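Local atomic coordinates of ParA (Salmonella enterica subsp. enterica serovar Newport str. SL317, PDB entry 3EZF), a protein that probably acts as the P-loop ATPase of a plasmid partition system and, when bound to ADP, as a DNA-binding transcriptional regulator with a winged helix-turn-helix domain. Residues A[132-137]-A[201-206]; A[138-143]-A[383-388]. All coordinates share one frame; numbering follows the deposited sequence.

Contact 1: residues A[132-137]-A[201-206]; sequences LAHALR and PGVDVI. With SO4 (sulfate ion), chain G.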
loop_
_atom_site.group_PDB
_atom_site.type_symbol
_atom_site.label_atom_id
_atom_site.label_comp_id
_atom_site.label_asym_id
_atom_site.label_seq_id
_atom_site.Cartn_x
_atom_site.Cartn_y
_atom_site.Cartn_z
ATOM N N LEU A 132 7.039 -15.113 -7.484
ATOM C CA LEU A 132 6.709 -16.525 -7.387
ATOM C C LEU A 132 6.624 -17.058 -8.815
ATOM O O LEU A 132 7.149 -18.121 -9.137
ATOM C CB LEU A 132 5.365 -16.713 -6.692
ATOM C CG LEU A 132 5.288 -17.884 -5.714
ATOM C CD1 LEU A 132 3.828 -18.168 -5.420
ATOM C CD2 LEU A 132 5.982 -19.110 -6.297
ATOM N N ALA A 133 5.960 -16.304 -9.676
ATOM C CA ALA A 133 5.833 -16.712 -11.059
ATOM C C ALA A 133 7.219 -16.935 -11.658
ATOM O O ALA A 133 7.456 -17.929 -12.347
ATOM C CB ALA A 133 5.083 -15.655 -11.841
ATOM N N HIS A 134 8.132 -16.006 -11.394
ATOM C CA HIS A 134 9.496 -16.120 -11.902
ATOM C C HIS A 134 10.219 -17.336 -11.357
ATOM O O HIS A 134 10.900 -18.026 -12.105
ATOM C CB HIS A 134 10.287 -14.851 -11.588
ATOM C CG HIS A 134 10.012 -13.735 -12.549
ATOM N ND1 HIS A 134 10.516 -12.458 -12.386
ATOM C CD2 HIS A 134 9.302 -13.712 -13.701
ATOM C CE1 HIS A 134 10.129 -11.707 -13.394
ATOM N NE2 HIS A 134 9.390 -12.440 -14.212
ATOM N N ALA A 135 10.059 -17.590 -10.057
ATOM C CA ALA A 135 10.666 -18.738 -9.381
ATOM C C ALA A 135 10.156 -20.038 -9.996
ATOM O O ALA A 135 10.936 -20.835 -10.531
ATOM C CB ALA A 135 10.327 -18.706 -7.884
ATOM N N LEU A 136 8.844 -20.250 -9.910
ATOM C CA LEU A 136 8.222 -21.445 -10.466
ATOM C C LEU A 136 8.757 -21.737 -11.879
ATOM O O LEU A 136 9.019 -22.882 -12.236
ATOM C CB LEU A 136 6.692 -21.264 -10.496
ATOM C CG LEU A 136 5.988 -21.242 -9.129
ATOM C CD1 LEU A 136 4.516 -20.880 -9.252
ATOM C CD2 LEU A 136 6.137 -22.607 -8.503
ATOM N N ARG A 137 8.951 -20.679 -12.658
ATOM C CA ARG A 137 9.410 -20.799 -14.036
ATOM C C ARG A 137 10.812 -21.353 -14.211
ATOM O O ARG A 137 11.010 -22.349 -14.903
ATOM C CB ARG A 137 9.321 -19.439 -14.739
ATOM C CG ARG A 137 8.883 -19.517 -16.182
ATOM C CD ARG A 137 9.972 -20.023 -17.104
ATOM N NE ARG A 137 9.418 -20.753 -18.253
ATOM C CZ ARG A 137 9.914 -20.711 -19.485
ATOM N NH1 ARG A 137 10.973 -19.962 -19.755
ATOM N NH2 ARG A 137 9.376 -21.453 -20.429
ATOM N N PRO A 201 11.196 -14.755 -19.882
ATOM C CA PRO A 201 10.359 -15.170 -21.018
ATOM C C PRO A 201 9.114 -16.037 -20.742
ATOM O O PRO A 201 8.060 -15.812 -21.352
ATOM C CB PRO A 201 11.352 -15.859 -21.958
ATOM C CG PRO A 201 12.493 -16.243 -21.052
ATOM C CD PRO A 201 12.611 -15.042 -20.162
ATOM N N GLY A 202 9.193 -17.007 -19.842
ATOM C CA GLY A 202 7.994 -17.799 -19.622
ATOM C C GLY A 202 6.846 -17.131 -18.871
ATOM O O GLY A 202 5.706 -17.549 -19.019
ATOM N N VAL A 203 7.153 -16.099 -18.083
ATOM C CA VAL A 203 6.189 -15.370 -17.244
ATOM C C VAL A 203 5.711 -14.031 -17.813
ATOM O O VAL A 203 6.491 -13.094 -17.892
ATOM C CB VAL A 203 6.816 -15.077 -15.861
ATOM C CG1 VAL A 203 5.862 -14.257 -15.009
ATOM C CG2 VAL A 203 7.173 -16.394 -15.149
ATOM N N ASP A 204 4.428 -13.933 -18.170
ATOM C CA ASP A 204 3.855 -12.702 -18.748
ATOM C C ASP A 204 2.995 -11.948 -17.748
ATOM O O ASP A 204 2.501 -12.537 -16.790
ATOM C CB ASP A 204 2.995 -13.038 -19.964
ATOM C CG ASP A 204 3.800 -13.627 -21.106
ATOM O OD1 ASP A 204 4.429 -12.857 -21.848
ATOM O OD2 ASP A 204 3.808 -14.860 -21.265
ATOM N N VAL A 205 2.788 -10.654 -17.975
ATOM C CA VAL A 205 1.995 -9.848 -17.043
ATOM C C VAL A 205 1.020 -8.904 -17.727
ATOM O O VAL A 205 1.362 -8.321 -18.755
ATOM C CB VAL A 205 2.906 -8.976 -16.127
ATOM C CG1 VAL A 205 2.059 -8.251 -15.094
ATOM C CG2 VAL A 205 3.956 -9.842 -15.432
ATOM N N ILE A 206 -0.194 -8.780 -17.174
ATOM C CA ILE A 206 -1.197 -7.841 -17.695
ATOM C C ILE A 206 -1.142 -6.724 -16.669
ATOM O O ILE A 206 -1.632 -6.874 -15.557
ATOM C CB ILE A 206 -2.633 -8.399 -17.716
ATOM C CG1 ILE A 206 -2.819 -9.368 -18.883
ATOM C CG2 ILE A 206 -3.616 -7.266 -17.902
ATOM C CD1 ILE A 206 -4.273 -9.858 -19.061
HETATM S S SO4 G . 7.917 -19.411 -23.507
HETATM O O1 SO4 G . 8.074 -19.529 -24.967
HETATM O O2 SO4 G . 6.989 -20.451 -23.027
HETATM O O3 SO4 G . 7.381 -18.077 -23.175
HETATM O O4 SO4 G . 9.228 -19.580 -22.860
#
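Val203, the first residue of strand 203-206, supplies most of the apolar contact with helix 129-138, packing against Ala133, His134 and Arg137. Its CG1, anti to the backbone N (chi1 177°), lies 3.5 Å from Ala133 CB, while CG2 rests against the last turn of the helix, 3.7 Å from Arg137 CG. The Arg137 side chain runs alongside that of Val203, pointing the opposite way. That of His134 lies roughly perpendicular to the valine and presents the edge of its imidazole, with CD2 3.6 Å from Val203 CB, which lies near the ring plane. Farther out the arginine chain bends at chi2 and passes beside Gly202, whose CA sits over the centre of one guanidinium face, 3.4 Å above the plane.

Helix and strand run nearly antiparallel, their axes 160° apart and 8.9 Å from each other at closest approach. This is the layering of the P-loop NTPase fold, in which helices cover a parallel sheet; strand 203-206 is the outermost strand on its side and pairs with strand 149-153.

No hydrogen bond joins the two segments. NH2 of Arg137 makes a weak bond of 3.1 Å to O4 of a sulfate ion, probably from the crystallisation liquor. The firmer hold comes from within the chain, where NH2 forms a salt bridge with Asp146 and NE donates to the carbonyl oxygen of Leu147.

Contact 2: residues A[138-143]-A[383-388]; sequences VHQDLL and EAERFT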
loop_
_atom_site.group_PDB
_atom_site.type_symbol
_atom_site.label_atom_id
_atom_site.label_comp_id
_atom_site.label_asym_id
_atom_site.label_seq_id
_atom_site.Cartn_x
_atom_site.Cartn_y
_atom_site.Cartn_z
ATOM N N VAL A 138 11.783 -20.712 -13.584
ATOM C CA VAL A 138 13.161 -21.124 -13.735
ATOM C C VAL A 138 13.626 -22.138 -12.723
ATOM O O VAL A 138 14.805 -22.475 -12.698
ATOM C CB VAL A 138 14.093 -19.913 -13.649
ATOM C CG1 VAL A 138 13.584 -18.800 -14.549
ATOM C CG2 VAL A 138 14.187 -19.432 -12.213
ATOM N N HIS A 139 12.723 -22.637 -11.891
ATOM C CA HIS A 139 13.127 -23.601 -10.876
ATOM C C HIS A 139 13.966 -24.742 -11.432
ATOM O O HIS A 139 13.858 -25.104 -12.604
ATOM C CB HIS A 139 11.917 -24.195 -10.162
ATOM C CG HIS A 139 12.271 -24.983 -8.938
ATOM N ND1 HIS A 139 12.466 -24.398 -7.704
ATOM C CD2 HIS A 139 12.463 -26.313 -8.756
ATOM C CE1 HIS A 139 12.754 -25.335 -6.815
ATOM N NE2 HIS A 139 12.757 -26.501 -7.430
ATOM N N GLN A 140 14.798 -25.307 -10.565
ATOM C CA GLN A 140 15.680 -26.417 -10.910
ATOM C C GLN A 140 14.905 -27.627 -11.426
ATOM O O GLN A 140 15.026 -28.005 -12.593
ATOM C CB GLN A 140 16.481 -26.839 -9.673
ATOM C CG GLN A 140 17.511 -25.829 -9.206
ATOM C CD GLN A 140 18.805 -25.945 -9.984
ATOM O OE1 GLN A 140 18.809 -25.878 -11.209
ATOM N NE2 GLN A 140 19.911 -26.127 -9.274
ATOM N N ASP A 141 14.110 -28.225 -10.539
ATOM C CA ASP A 141 13.333 -29.405 -10.880
ATOM C C ASP A 141 11.961 -29.099 -11.415
ATOM O O ASP A 141 11.057 -29.927 -11.274
ATOM C CB ASP A 141 13.150 -30.327 -9.675
ATOM C CG ASP A 141 13.931 -29.885 -8.482
ATOM O OD1 ASP A 141 15.148 -29.638 -8.644
ATOM O OD2 ASP A 141 13.321 -29.803 -7.389
ATOM N N LEU A 142 11.787 -27.930 -12.019
ATOM C CA LEU A 142 10.486 -27.581 -12.557
ATOM C C LEU A 142 10.596 -27.215 -14.011
ATOM O O LEU A 142 9.579 -27.117 -14.688
ATOM C CB LEU A 142 9.867 -26.430 -11.767
ATOM C CG LEU A 142 8.875 -26.723 -10.626
ATOM C CD1 LEU A 142 9.376 -27.806 -9.702
ATOM C CD2 LEU A 142 8.635 -25.435 -9.842
ATOM N N LEU A 143 11.827 -27.024 -14.487
ATOM C CA LEU A 143 12.077 -26.675 -15.892
ATOM C C LEU A 143 11.463 -27.697 -16.845
ATOM O O LEU A 143 11.024 -27.360 -17.941
ATOM C CB LEU A 143 13.579 -26.565 -16.173
ATOM C CG LEU A 143 14.430 -25.499 -15.468
ATOM C CD1 LEU A 143 15.858 -25.591 -15.981
ATOM C CD2 LEU A 143 13.905 -24.119 -15.742
ATOM N N GLU A 383 16.583 -21.322 0.649
ATOM C CA GLU A 383 15.356 -21.349 1.439
ATOM C C GLU A 383 14.129 -20.987 0.600
ATOM O O GLU A 383 13.041 -21.527 0.805
ATOM C CB GLU A 383 15.484 -20.381 2.626
ATOM C CG GLU A 383 14.291 -20.384 3.570
ATOM C CD GLU A 383 14.093 -21.721 4.266
ATOM O OE1 GLU A 383 12.981 -21.960 4.789
ATOM O OE2 GLU A 383 15.049 -22.529 4.299
ATOM N N ALA A 384 14.307 -20.070 -0.343
ATOM C CA ALA A 384 13.209 -19.642 -1.200
ATOM C C ALA A 384 12.862 -20.738 -2.197
ATOM O O ALA A 384 11.688 -21.034 -2.419
ATOM C CB ALA A 384 13.589 -18.367 -1.936
ATOM N N GLU A 385 13.889 -21.337 -2.791
ATOM C CA GLU A 385 13.693 -22.392 -3.773
ATOM C C GLU A 385 12.777 -23.473 -3.226
ATOM O O GLU A 385 11.794 -23.852 -3.860
ATOM C CB GLU A 385 15.036 -23.008 -4.174
ATOM C CG GLU A 385 16.011 -22.023 -4.818
ATOM C CD GLU A 385 17.099 -22.715 -5.637
ATOM O OE1 GLU A 385 18.002 -22.009 -6.146
ATOM O OE2 GLU A 385 17.050 -23.961 -5.780
ATOM N N ARG A 386 13.100 -23.962 -2.039
ATOM C CA ARG A 386 12.294 -24.999 -1.410
ATOM C C ARG A 386 10.864 -24.534 -1.168
ATOM O O ARG A 386 9.938 -25.348 -1.099
ATOM C CB ARG A 386 12.941 -25.442 -0.098
ATOM C CG ARG A 386 13.542 -24.305 0.704
ATOM C CD ARG A 386 14.668 -24.814 1.575
ATOM N NE ARG A 386 15.644 -25.560 0.782
ATOM C CZ ARG A 386 16.747 -26.119 1.274
ATOM N NH1 ARG A 386 17.029 -26.016 2.569
ATOM N NH2 ARG A 386 17.565 -26.791 0.472
ATOM N N PHE A 387 10.687 -23.222 -1.038
ATOM C CA PHE A 387 9.361 -22.661 -0.827
ATOM C C PHE A 387 8.550 -22.811 -2.108
ATOM O O PHE A 387 7.397 -23.244 -2.079
ATOM C CB PHE A 387 9.446 -21.187 -0.476
ATOM C CG PHE A 387 8.120 -20.499 -0.518
ATOM C CD1 PHE A 387 7.167 -20.746 0.464
ATOM C CD2 PHE A 387 7.793 -19.655 -1.578
ATOM C CE1 PHE A 387 5.908 -20.164 0.395
ATOM C CE2 PHE A 387 6.536 -19.067 -1.658
ATOM C CZ PHE A 387 5.591 -19.322 -0.673
ATOM N N THR A 388 9.163 -22.426 -3.227
ATOM C CA THR A 388 8.530 -22.540 -4.530
ATOM C C THR A 388 8.104 -23.996 -4.737
ATOM O O THR A 388 6.923 -24.288 -4.946
ATOM C CB THR A 388 9.509 -22.131 -5.640
ATOM O OG1 THR A 388 9.993 -20.811 -5.376
ATOM C CG2 THR A 388 8.823 -22.139 -6.991
#
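His139 reaches from the end of helix 129-138 to Glu385 and Thr388 on helix 378-400. Starting at CB, the side chain sets CG anti to the backbone N (chi1 -169°). From there ND1 lies 3.9 Å from the carbonyl oxygen of Glu385, with Thr388 CB a little farther off, at 4.3 Å, and oblique to the ring. CE1 makes the nearest approach, 3.4 Å from Glu385 O, which meets the ring at its edge and near its plane; Glu385 CB is also close. NE2, next to CE1, donates a weak hydrogen bond of 3.4 Å to Asp141 OD2, within its own segment.

The side chains of Gln140 and Glu385 cross obliquely, with Gln140 CG 3.9 Å from Glu385 OE2 and their amide and carboxylate planes perpendicular. Leu142 CD2 lies 4.4 Å from Thr388 CG2, a marginal contact.

Segment 138-143 begins the connection from helix 129-138 to strand 149-153, and lays it against the last helix, 378-400. Leu142 also packs on Leu136 and Phe392, while Gln140 touches Phe44 of the short strand 43-44.

Overall arrangement
Helix 129-138 connects the two contacts, whose centres lie about 13 Å apart. Its Val203-facing side belongs to contact 1, whereas the chain leaving its C-terminal end enters contact 2. Between them Thr388 touches Leu136 and Ala135 of the helix and Leu142 beyond it. The helix thus lies between the sheet, at strands 203-206 and 149-153, and the last helix, 378-400. Arg137 of contact 1 weakly binds one sulfate ion, while the Leu142 side chain of contact 2 lies about 6 Å from a different one; both probably come from the crystallisation liquor. Contact 1 lies nearer the centre of the chain (about 6 Å against 15 Å, centre to centre).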